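PDB 6EU8: putative heme binding protein from Tannerella forsythia, which probably binds heme, as a member of the HmuY-like family of bacterial heme-binding proteins, and is seen here in its heme-free form. Local coordinates for residues Thr26-Glu31 against Trp69-His74; Glu82-Ala87 against Val161-Asp166; Ala170-Thr175 against Val187-Glu192. All coordinates share one frame; numbering follows the deposited sequence.

Contact 1 of 3, residues Thr26-Glu31 against Trp69-His74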
loop_
_atom_site.group_PDB
_atom_site.type_symbol
_atom_site.label_atom_id
_atom_site.label_comp_id
_atom_site.label_asym_id
_atom_site.label_seq_id
_atom_site.Cartn_x
_atom_site.Cartn_y
_atom_site.Cartn_z
ATOM N N THR A 26 -4.558 -5.946 -1.195
ATOM C CA THR A 26 -3.729 -7.157 -1.118
ATOM C C THR A 26 -2.807 -7.050 0.095
ATOM O O THR A 26 -1.977 -6.124 0.172
ATOM C CB THR A 26 -2.949 -7.394 -2.430
ATOM O OG1 THR A 26 -3.900 -7.554 -3.491
ATOM C CG2 THR A 26 -2.114 -8.668 -2.363
ATOM N N TYR A 27 -2.963 -7.984 1.049
ATOM C CA TYR A 27 -2.199 -8.036 2.307
ATOM C C TYR A 27 -0.960 -8.924 2.107
ATOM O O TYR A 27 -1.087 -10.021 1.565
ATOM C CB TYR A 27 -3.117 -8.558 3.455
ATOM C CG TYR A 27 -4.369 -7.703 3.644
ATOM C CD1 TYR A 27 -5.547 -7.947 2.915
ATOM C CD2 TYR A 27 -4.365 -6.616 4.502
ATOM C CE1 TYR A 27 -6.673 -7.135 3.070
ATOM C CE2 TYR A 27 -5.490 -5.783 4.646
ATOM C CZ TYR A 27 -6.643 -6.058 3.928
ATOM O OH TYR A 27 -7.776 -5.243 4.062
ATOM N N VAL A 28 0.218 -8.431 2.498
ATOM C CA VAL A 28 1.519 -9.069 2.168
ATOM C C VAL A 28 2.323 -9.392 3.435
ATOM O O VAL A 28 2.611 -8.510 4.239
ATOM C CB VAL A 28 2.402 -8.158 1.263
ATOM C CG1 VAL A 28 3.706 -8.855 0.819
ATOM C CG2 VAL A 28 1.621 -7.662 0.041
ATOM N N ASN A 29 2.700 -10.685 3.573
ATOM C CA ASN A 29 3.627 -11.156 4.601
ATOM C C ASN A 29 5.042 -11.200 4.012
ATOM O O ASN A 29 5.313 -12.008 3.108
ATOM C CB ASN A 29 3.210 -12.566 5.047
ATOM C CG ASN A 29 3.968 -13.047 6.270
ATOM O OD1 ASN A 29 5.188 -12.920 6.345
ATOM N ND2 ASN A 29 3.243 -13.597 7.241
ATOM N N LEU A 30 5.891 -10.294 4.459
ATOM C CA LEU A 30 7.276 -10.183 3.974
ATOM C C LEU A 30 8.197 -11.275 4.521
ATOM O O LEU A 30 9.235 -11.563 3.909
ATOM C CB LEU A 30 7.835 -8.813 4.301
ATOM C CG LEU A 30 7.082 -7.622 3.696
ATOM C CD1 LEU A 30 7.540 -6.319 4.332
ATOM C CD2 LEU A 30 7.272 -7.603 2.177
ATOM N N GLU A 31 7.818 -11.881 5.655
ATOM C CA GLU A 31 8.625 -12.956 6.250
ATOM C C GLU A 31 8.457 -14.231 5.426
ATOM O O GLU A 31 9.442 -14.867 5.061
ATOM C CB GLU A 31 8.275 -13.184 7.735
ATOM C CG GLU A 31 9.174 -14.237 8.426
ATOM C CD GLU A 31 9.126 -14.237 9.950
ATOM O OE1 GLU A 31 8.288 -13.554 10.580
ATOM O OE2 GLU A 31 9.966 -14.946 10.541
ATOM N N TRP A 69 0.490 -10.406 8.454
ATOM C CA TRP A 69 0.892 -9.513 7.352
ATOM C C TRP A 69 1.536 -8.222 7.861
ATOM O O TRP A 69 1.359 -7.826 9.015
ATOM C CB TRP A 69 -0.310 -9.260 6.412
ATOM C CG TRP A 69 -1.423 -8.508 7.065
ATOM C CD1 TRP A 69 -2.407 -9.018 7.875
ATOM C CD2 TRP A 69 -1.660 -7.097 6.999
ATOM N NE1 TRP A 69 -3.225 -8.022 8.321
ATOM C CE2 TRP A 69 -2.798 -6.824 7.798
ATOM C CE3 TRP A 69 -1.021 -6.032 6.339
ATOM C CZ2 TRP A 69 -3.307 -5.523 7.966
ATOM C CZ3 TRP A 69 -1.512 -4.760 6.506
ATOM C CH2 TRP A 69 -2.653 -4.509 7.303
ATOM N N HIS A 70 2.297 -7.569 6.958
ATOM C CA HIS A 70 3.115 -6.430 7.267
ATOM C C HIS A 70 2.713 -5.151 6.517
ATOM O O HIS A 70 2.641 -4.082 7.124
ATOM C CB HIS A 70 4.557 -6.782 6.964
ATOM C CG HIS A 70 5.039 -7.962 7.750
ATOM N ND1 HIS A 70 5.127 -9.219 7.213
ATOM C CD2 HIS A 70 5.403 -8.070 9.047
ATOM C CE1 HIS A 70 5.542 -10.063 8.146
ATOM N NE2 HIS A 70 5.708 -9.390 9.262
ATOM N N ILE A 71 2.511 -5.278 5.201
ATOM C CA ILE A 71 2.046 -4.142 4.376
ATOM C C ILE A 71 0.855 -4.578 3.523
ATOM O O ILE A 71 0.634 -5.761 3.305
ATOM C CB ILE A 71 3.163 -3.529 3.474
ATOM C CG1 ILE A 71 3.643 -4.494 2.402
ATOM C CG2 ILE A 71 4.346 -3.017 4.319
ATOM C CD1 ILE A 71 4.513 -3.821 1.350
ATOM N N ALA A 72 0.038 -3.609 3.081
ATOM C CA ALA A 72 -1.093 -3.851 2.171
ATOM C C ALA A 72 -1.177 -2.756 1.122
ATOM O O ALA A 72 -0.830 -1.603 1.390
ATOM C CB ALA A 72 -2.392 -3.959 2.929
ATOM N N ILE A 73 -1.630 -3.156 -0.070
ATOM C CA ILE A 73 -1.577 -2.321 -1.264
ATOM C C ILE A 73 -2.984 -2.268 -1.911
ATOM O O ILE A 73 -3.633 -3.303 -2.121
ATOM C CB ILE A 73 -0.514 -2.855 -2.268
ATOM C CG1 ILE A 73 0.875 -2.982 -1.587
ATOM C CG2 ILE A 73 -0.431 -1.950 -3.517
ATOM C CD1 ILE A 73 1.945 -3.530 -2.514
ATOM N N HIS A 74 -3.438 -1.035 -2.222
ATOM C CA HIS A 74 -4.676 -0.762 -2.962
ATOM C C HIS A 74 -4.304 0.259 -4.024
ATOM O O HIS A 74 -3.968 1.363 -3.685
ATOM C CB HIS A 74 -5.755 -0.180 -2.047
ATOM C CG HIS A 74 -6.855 0.572 -2.773
ATOM N ND1 HIS A 74 -6.767 1.912 -3.086
ATOM C CD2 HIS A 74 -8.073 0.164 -3.211
ATOM C CE1 HIS A 74 -7.865 2.292 -3.705
ATOM N NE2 HIS A 74 -8.672 1.253 -3.788
#
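His70, Tyr27 and Val28 bury more surface than any other residues where Thr26-Glu31 runs antiparallel to Trp69-His74. The imidazole of His70 lies with its edge against Asn29 and Leu30, just where strand 24-28 ends. Its CG lies anti to the carbonyl carbon (chi1 -59°), which carries the ring toward Asn29 and Leu30, where ND1 accepts the backbone N-H of Leu30 at 3.1 Å from Leu30 N to His70 ND1. The donor stands 24° out of the ring plane. Asn29 OD1 meets the ring edge at CE1, its amide almost perpendicular to the imidazole, while its ND2 bonds to the backbone of Lys68.

His70 and Ile71 form a classic beta bulge opposite Val28. Val28 O takes a straight bond from His70 N at 2.9 Å and a weak one from Ile71 N, and Val28 N gives its hydrogen to Ile71 O at 2.8 Å. The beta-branched side chain, well suited to a strand, rests its CB on Ile71 CG1.

On the other face Tyr27 turns its ring edge to the face of Trp69, a T-shaped pair with planes at 71°; Tyr27 CD2 stands 3.5 Å above the plane of the indole, over its centre. Tyr27 CB adds a CH-pi contact to the five-membered ring, and Ala72 is small enough for its CB to lie 3.7 Å from Tyr27 CD2.

The bond from Leu30 N suggests that ND1 is unprotonated, which would put the proton of a neutral ring on NE2; the ring thus satisfies a buried backbone N-H beyond the regular ladder.

Contact 2 of 3, residues Glu82-Ala87 against Val161-Asp166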
loop_
_atom_site.group_PDB
_atom_site.type_symbol
_atom_site.label_atom_id
_atom_site.label_comp_id
_atom_site.label_asym_id
_atom_site.label_seq_id
_atom_site.Cartn_x
_atom_site.Cartn_y
_atom_site.Cartn_z
ATOM N N GLU A 82 -0.396 -1.610 11.614
ATOM C CA GLU A 82 0.018 -0.822 12.790
ATOM C C GLU A 82 1.547 -0.643 12.884
ATOM O O GLU A 82 2.163 -0.787 13.967
ATOM C CB GLU A 82 -0.564 -1.445 14.090
ATOM C CG GLU A 82 -2.079 -1.454 14.173
ATOM C CD GLU A 82 -2.582 -2.246 15.376
ATOM O OE1 GLU A 82 -2.075 -2.008 16.484
ATOM O OE2 GLU A 82 -3.438 -3.132 15.218
ATOM N N GLY A 83 2.163 -0.326 11.750
ATOM C CA GLY A 83 3.585 -0.030 11.643
ATOM C C GLY A 83 3.925 1.422 11.469
ATOM O O GLY A 83 3.086 2.302 11.651
ATOM N N GLU A 84 5.188 1.696 11.161
ATOM C CA GLU A 84 5.646 3.073 10.947
ATOM C C GLU A 84 6.812 3.096 9.973
ATOM O O GLU A 84 7.567 2.107 9.880
ATOM C CB GLU A 84 5.951 3.768 12.289
ATOM C CG GLU A 84 6.996 3.059 13.155
ATOM C CD GLU A 84 7.179 3.679 14.546
ATOM O OE1 GLU A 84 6.479 4.645 14.910
ATOM O OE2 GLU A 84 8.060 3.195 15.270
ATOM N N ALA A 85 6.937 4.203 9.219
ATOM C CA ALA A 85 7.905 4.281 8.112
ATOM C C ALA A 85 8.662 5.606 8.015
ATOM O O ALA A 85 8.174 6.638 8.459
ATOM C CB ALA A 85 7.156 4.042 6.787
ATOM N N ILE A 86 9.866 5.524 7.431
ATOM C CA ILE A 86 10.662 6.662 6.926
ATOM C C ILE A 86 11.134 6.426 5.509
ATOM O O ILE A 86 11.264 5.291 5.059
ATOM C CB ILE A 86 11.957 6.973 7.759
ATOM C CG1 ILE A 86 12.933 5.782 7.758
ATOM C CG2 ILE A 86 11.591 7.375 9.155
ATOM C CD1 ILE A 86 14.266 6.083 8.427
ATOM N N ALA A 87 11.359 7.537 4.790
ATOM C CA ALA A 87 12.093 7.528 3.536
ATOM C C ALA A 87 13.518 7.974 3.824
ATOM O O ALA A 87 13.735 9.119 4.231
ATOM C CB ALA A 87 11.462 8.454 2.502
ATOM N N VAL A 161 12.346 2.487 4.946
ATOM C CA VAL A 161 12.444 1.544 6.062
ATOM C C VAL A 161 11.118 1.556 6.825
ATOM O O VAL A 161 10.618 2.612 7.200
ATOM C CB VAL A 161 13.633 1.838 6.997
ATOM C CG1 VAL A 161 13.667 0.772 8.104
ATOM C CG2 VAL A 161 14.962 1.831 6.208
ATOM N N VAL A 162 10.579 0.366 7.058
ATOM C CA VAL A 162 9.323 0.183 7.772
ATOM C C VAL A 162 9.563 -0.707 9.000
ATOM O O VAL A 162 10.109 -1.802 8.853
ATOM C CB VAL A 162 8.251 -0.474 6.881
ATOM C CG1 VAL A 162 6.884 -0.371 7.533
ATOM C CG2 VAL A 162 8.190 0.188 5.492
ATOM N N LYS A 163 9.113 -0.224 10.156
ATOM C CA LYS A 163 9.150 -0.972 11.444
ATOM C C LYS A 163 7.782 -1.552 11.731
ATOM O O LYS A 163 6.770 -0.808 11.653
ATOM C CB LYS A 163 9.495 -0.036 12.617
ATOM C CG LYS A 163 10.856 0.626 12.559
ATOM C CD LYS A 163 10.986 1.874 13.446
ATOM C CE LYS A 163 11.145 1.561 14.919
ATOM N NZ LYS A 163 11.761 2.730 15.601
ATOM N N PHE A 164 7.732 -2.850 12.095
ATOM C CA PHE A 164 6.475 -3.590 12.284
ATOM C C PHE A 164 6.125 -3.846 13.756
ATOM O O PHE A 164 6.977 -3.667 14.638
ATOM C CB PHE A 164 6.501 -4.877 11.468
ATOM C CG PHE A 164 6.705 -4.625 9.996
ATOM C CD1 PHE A 164 5.717 -3.961 9.268
ATOM C CD2 PHE A 164 7.882 -4.997 9.355
ATOM C CE1 PHE A 164 5.912 -3.675 7.923
ATOM C CE2 PHE A 164 8.074 -4.733 8.000
ATOM C CZ PHE A 164 7.083 -4.062 7.289
ATOM N N LYS A 165 4.859 -4.220 13.992
ATOM C CA LYS A 165 4.298 -4.300 15.350
ATOM C C LYS A 165 4.968 -5.348 16.246
ATOM O O LYS A 165 4.893 -5.224 17.477
ATOM C CB LYS A 165 2.776 -4.516 15.325
ATOM C CG LYS A 165 2.304 -5.861 14.819
ATOM C CD LYS A 165 0.787 -5.924 14.732
ATOM C CE LYS A 165 0.335 -7.288 14.226
ATOM N NZ LYS A 165 -0.980 -7.687 14.812
ATOM N N ASP A 166 5.610 -6.351 15.636
ATOM C CA ASP A 166 6.427 -7.338 16.378
ATOM C C ASP A 166 7.923 -6.986 16.598
ATOM O O ASP A 166 8.679 -7.801 17.145
ATOM C CB ASP A 166 6.267 -8.741 15.761
ATOM C CG ASP A 166 6.962 -8.894 14.425
ATOM O OD1 ASP A 166 7.193 -7.854 13.760
ATOM O OD2 ASP A 166 7.247 -10.056 14.040
HETATM O O HOH W 1 -2.870 -5.644 13.851
#
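Glu84-Ile86 and Val161-Lys163 run antiparallel, their axes 4.8 Å apart at the closest and their directions at 164°. Glu84 with Lys163 and Ile86 with Val161 are hydrogen-bonded pairs, each closed by two backbone bonds; the shortest, 2.8 Å, joins Lys163 N to Glu84 O. Between them Ala85 and Val162 form a non-hydrogen-bonded pair, where Ala85 CB lies 4.2 Å from Val162 CG2. Just before the strand, Gly83 CA lies 3.3 Å from Lys163 O, and a CB built here would point at that oxygen and come too close, which suits a residue without one.

On the face of Glu84 and Ile86, the Glu84 side chain starts between its own N and carbonyl carbon (chi1 58°) and reaches across to Lys163. OE2 meets the end of the lysine chain as the two cross, 3.5 Å from Lys163 CE, and makes a long salt bridge to NZ. Lys163 also has a cation-pi partner in Tyr104. Ile86 and Val161, both beta-branched, lie side by side with Ile86 CG1 against Val161 CB. At the loop end, a water donates to Glu82 OE2 and accepts from Lys165 NZ, bridging two exposed charges.

Ala85 and Val162 on a buried face, and Glu84, Lys163, Ile86 and Val161 on a mixed one, mark neighbouring strands in the large antiparallel sheet of this HmuY-family fold.

Contact 3 of 3, residues Ala170-Thr175 against Val187-Glu192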
loop_
_atom_site.group_PDB
_atom_site.type_symbol
_atom_site.label_atom_id
_atom_site.label_comp_id
_atom_site.label_asym_id
_atom_site.label_seq_id
_atom_site.Cartn_x
_atom_site.Cartn_y
_atom_site.Cartn_z
ATOM N N ALA A 170 11.778 -3.875 7.658
ATOM C CA ALA A 170 12.247 -4.097 6.282
ATOM C C ALA A 170 12.757 -2.819 5.646
ATOM O O ALA A 170 12.273 -1.710 5.928
ATOM C CB ALA A 170 11.147 -4.672 5.431
ATOM N N LYS A 171 13.770 -3.018 4.797
ATOM C CA LYS A 171 14.184 -2.050 3.775
ATOM C C LYS A 171 13.454 -2.406 2.504
ATOM O O LYS A 171 13.474 -3.564 2.064
ATOM C CB LYS A 171 15.692 -2.160 3.532
ATOM C CG LYS A 171 16.555 -2.007 4.783
ATOM C CD LYS A 171 18.005 -2.296 4.424
ATOM C CE LYS A 171 18.814 -2.817 5.594
ATOM N NZ LYS A 171 20.182 -3.158 5.083
ATOM N N ILE A 172 12.808 -1.409 1.877
ATOM C CA ILE A 172 11.998 -1.633 0.674
ATOM C C ILE A 172 12.370 -0.624 -0.433
ATOM O O ILE A 172 12.465 0.568 -0.156
ATOM C CB ILE A 172 10.480 -1.495 0.999
ATOM C CG1 ILE A 172 10.039 -2.451 2.140
ATOM C CG2 ILE A 172 9.662 -1.734 -0.258
ATOM C CD1 ILE A 172 8.582 -2.314 2.588
ATOM N N LYS A 173 12.625 -1.134 -1.637
ATOM C CA LYS A 173 12.836 -0.290 -2.824
ATOM C C LYS A 173 11.831 -0.714 -3.880
ATOM O O LYS A 173 11.848 -1.846 -4.373
ATOM C CB LYS A 173 14.270 -0.442 -3.366
ATOM C CG LYS A 173 14.558 0.503 -4.539
ATOM C CD LYS A 173 15.961 1.089 -4.504
ATOM C CE LYS A 173 16.345 1.708 -5.852
ATOM N NZ LYS A 173 17.149 2.959 -5.707
ATOM N N PHE A 174 10.929 0.211 -4.255
ATOM C CA PHE A 174 9.932 -0.054 -5.291
ATOM C C PHE A 174 10.599 0.065 -6.650
ATOM O O PHE A 174 11.442 0.937 -6.838
ATOM C CB PHE A 174 8.722 0.887 -5.192
ATOM C CG PHE A 174 7.897 0.677 -3.941
ATOM C CD1 PHE A 174 8.226 1.338 -2.768
ATOM C CD2 PHE A 174 6.801 -0.193 -3.940
ATOM C CE1 PHE A 174 7.501 1.139 -1.597
ATOM C CE2 PHE A 174 6.080 -0.394 -2.770
ATOM C CZ PHE A 174 6.422 0.288 -1.608
ATOM N N THR A 175 10.287 -0.863 -7.543
ATOM C CA THR A 175 10.931 -0.924 -8.854
ATOM C C THR A 175 10.005 -0.674 -10.034
ATOM O O THR A 175 10.471 -0.193 -11.076
ATOM C CB THR A 175 11.656 -2.272 -9.073
ATOM O OG1 THR A 175 10.732 -3.367 -9.061
ATOM C CG2 THR A 175 12.740 -2.472 -8.023
ATOM N N VAL A 187 2.331 -3.589 -8.938
ATOM C CA VAL A 187 3.331 -2.965 -8.087
ATOM C C VAL A 187 4.428 -3.960 -7.753
ATOM O O VAL A 187 4.133 -4.998 -7.142
ATOM C CB VAL A 187 2.663 -2.427 -6.797
ATOM C CG1 VAL A 187 3.690 -1.825 -5.850
ATOM C CG2 VAL A 187 1.578 -1.411 -7.144
ATOM N N SER A 188 5.668 -3.656 -8.154
ATOM C CA SER A 188 6.856 -4.527 -7.867
ATOM C C SER A 188 7.843 -3.840 -6.936
ATOM O O SER A 188 8.049 -2.630 -7.041
ATOM C CB SER A 188 7.560 -4.949 -9.170
ATOM O OG SER A 188 6.726 -5.720 -9.999
ATOM N N PHE A 189 8.443 -4.608 -5.996
ATOM C CA PHE A 189 9.462 -4.082 -5.110
ATOM C C PHE A 189 10.438 -5.175 -4.705
ATOM O O PHE A 189 10.075 -6.355 -4.688
ATOM C CB PHE A 189 8.826 -3.457 -3.835
ATOM C CG PHE A 189 7.801 -4.338 -3.161
ATOM C CD1 PHE A 189 6.487 -4.358 -3.581
ATOM C CD2 PHE A 189 8.166 -5.172 -2.095
ATOM C CE1 PHE A 189 5.545 -5.201 -2.972
ATOM C CE2 PHE A 189 7.232 -5.998 -1.475
ATOM C CZ PHE A 189 5.922 -6.011 -1.904
ATOM N N ASN A 190 11.655 -4.747 -4.398
ATOM C CA ASN A 190 12.666 -5.593 -3.763
ATOM C C ASN A 190 12.667 -5.244 -2.284
ATOM O O ASN A 190 12.400 -4.101 -1.911
ATOM C CB ASN A 190 14.044 -5.307 -4.384
ATOM C CG ASN A 190 14.104 -5.636 -5.869
ATOM O OD1 ASN A 190 13.340 -6.450 -6.376
ATOM N ND2 ASN A 190 15.042 -4.990 -6.568
ATOM N N TYR A 191 12.943 -6.217 -1.403
ATOM C CA TYR A 191 13.067 -5.916 0.016
ATOM C C TYR A 191 14.100 -6.778 0.772
ATOM O O TYR A 191 14.455 -7.849 0.300
ATOM C CB TYR A 191 11.692 -5.996 0.732
ATOM C CG TYR A 191 11.077 -7.354 0.783
ATOM C CD1 TYR A 191 10.281 -7.835 -0.245
ATOM C CD2 TYR A 191 11.292 -8.192 1.890
ATOM C CE1 TYR A 191 9.686 -9.095 -0.173
ATOM C CE2 TYR A 191 10.725 -9.430 1.953
ATOM C CZ TYR A 191 9.921 -9.878 0.949
ATOM O OH TYR A 191 9.352 -11.119 1.033
ATOM N N GLU A 192 14.519 -6.284 1.921
ATOM C CA GLU A 192 15.355 -7.041 2.884
ATOM C C GLU A 192 14.664 -6.937 4.264
ATOM O O GLU A 192 14.645 -5.870 4.873
ATOM C CB GLU A 192 16.804 -6.505 2.900
ATOM C CG GLU A 192 17.473 -6.557 1.529
ATOM C CD GLU A 192 18.988 -6.331 1.544
ATOM O OE1 GLU A 192 19.533 -5.873 2.561
ATOM O OE2 GLU A 192 19.628 -6.608 0.494
HETATM O O HOH W 2 19.653 -5.876 5.100
HETATM O O HOH W 3 11.324 -5.836 -8.091
#
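A beta hairpin of strands 169-178 and 184-194 brings Ala170-Thr175 antiparallel to Val187-Glu192. Lys171 with Glu192 and Lys173 with Asn190 are hydrogen-bonded pairs, each with two backbone N-H...O bonds, and Thr175 N adds a straight bond to Ser188 O at 2.9 Å. The alternate residues form the apolar face. Here Phe174 CD2 packs on Phe189 CB at 3.8 Å, with the two rings oblique to each other, and Val187 CG1 meets the edge of the Phe174 ring. Ile172, of the same strand, lays its CG2 over one face of that ring, near the rim, and also touches Phe189 CB at 4.1 Å. Phe189 CG lies between its backbone N and carbonyl carbon (chi1 49°), a position that carries the ring's end away from the partner strand.

On the polar face water bridges the side chains. Lys171 NZ and Glu192 OE1 stand 3.8 Å apart in a long salt bridge, and one water accepts from NZ while donating to OE1; NZ also bonds to Val96 O. At the other end a water donates to both Thr175 OG1 and Asn190 OD1, which is also hydrogen-bonded to Ser14 OG.

The chemistry is thus two-sided: aromatic and aliphatic groups exclude water from one face, whereas on the other, solvent-facing polar chains are linked by water across the strands.

How the contacts relate
Contacts 1, 2 and 3 follow one another along the chain, with centres about 12 to 14 Å apart. Contact 1 belongs to the four-stranded sheet; contacts 2 and 3 belong to the large one, where strands 160-163 and 169-178 are neighbours and Val162 N lies 2.9 Å from Ala170 O in a probable hydrogen bond. The two sheets meet through side chains: Leu30 CD1 of contact 1 packs on Phe164 CZ of contact 2 at 3.7 Å, and Ile73 CD1 rests on Phe189 CE1 of contact 3. Tyr191 OH probably bonds to Leu30 O. Leu30 therefore touches both other contacts, and their apolar sides meet between the two sheets, which probably helps hold the sheets together.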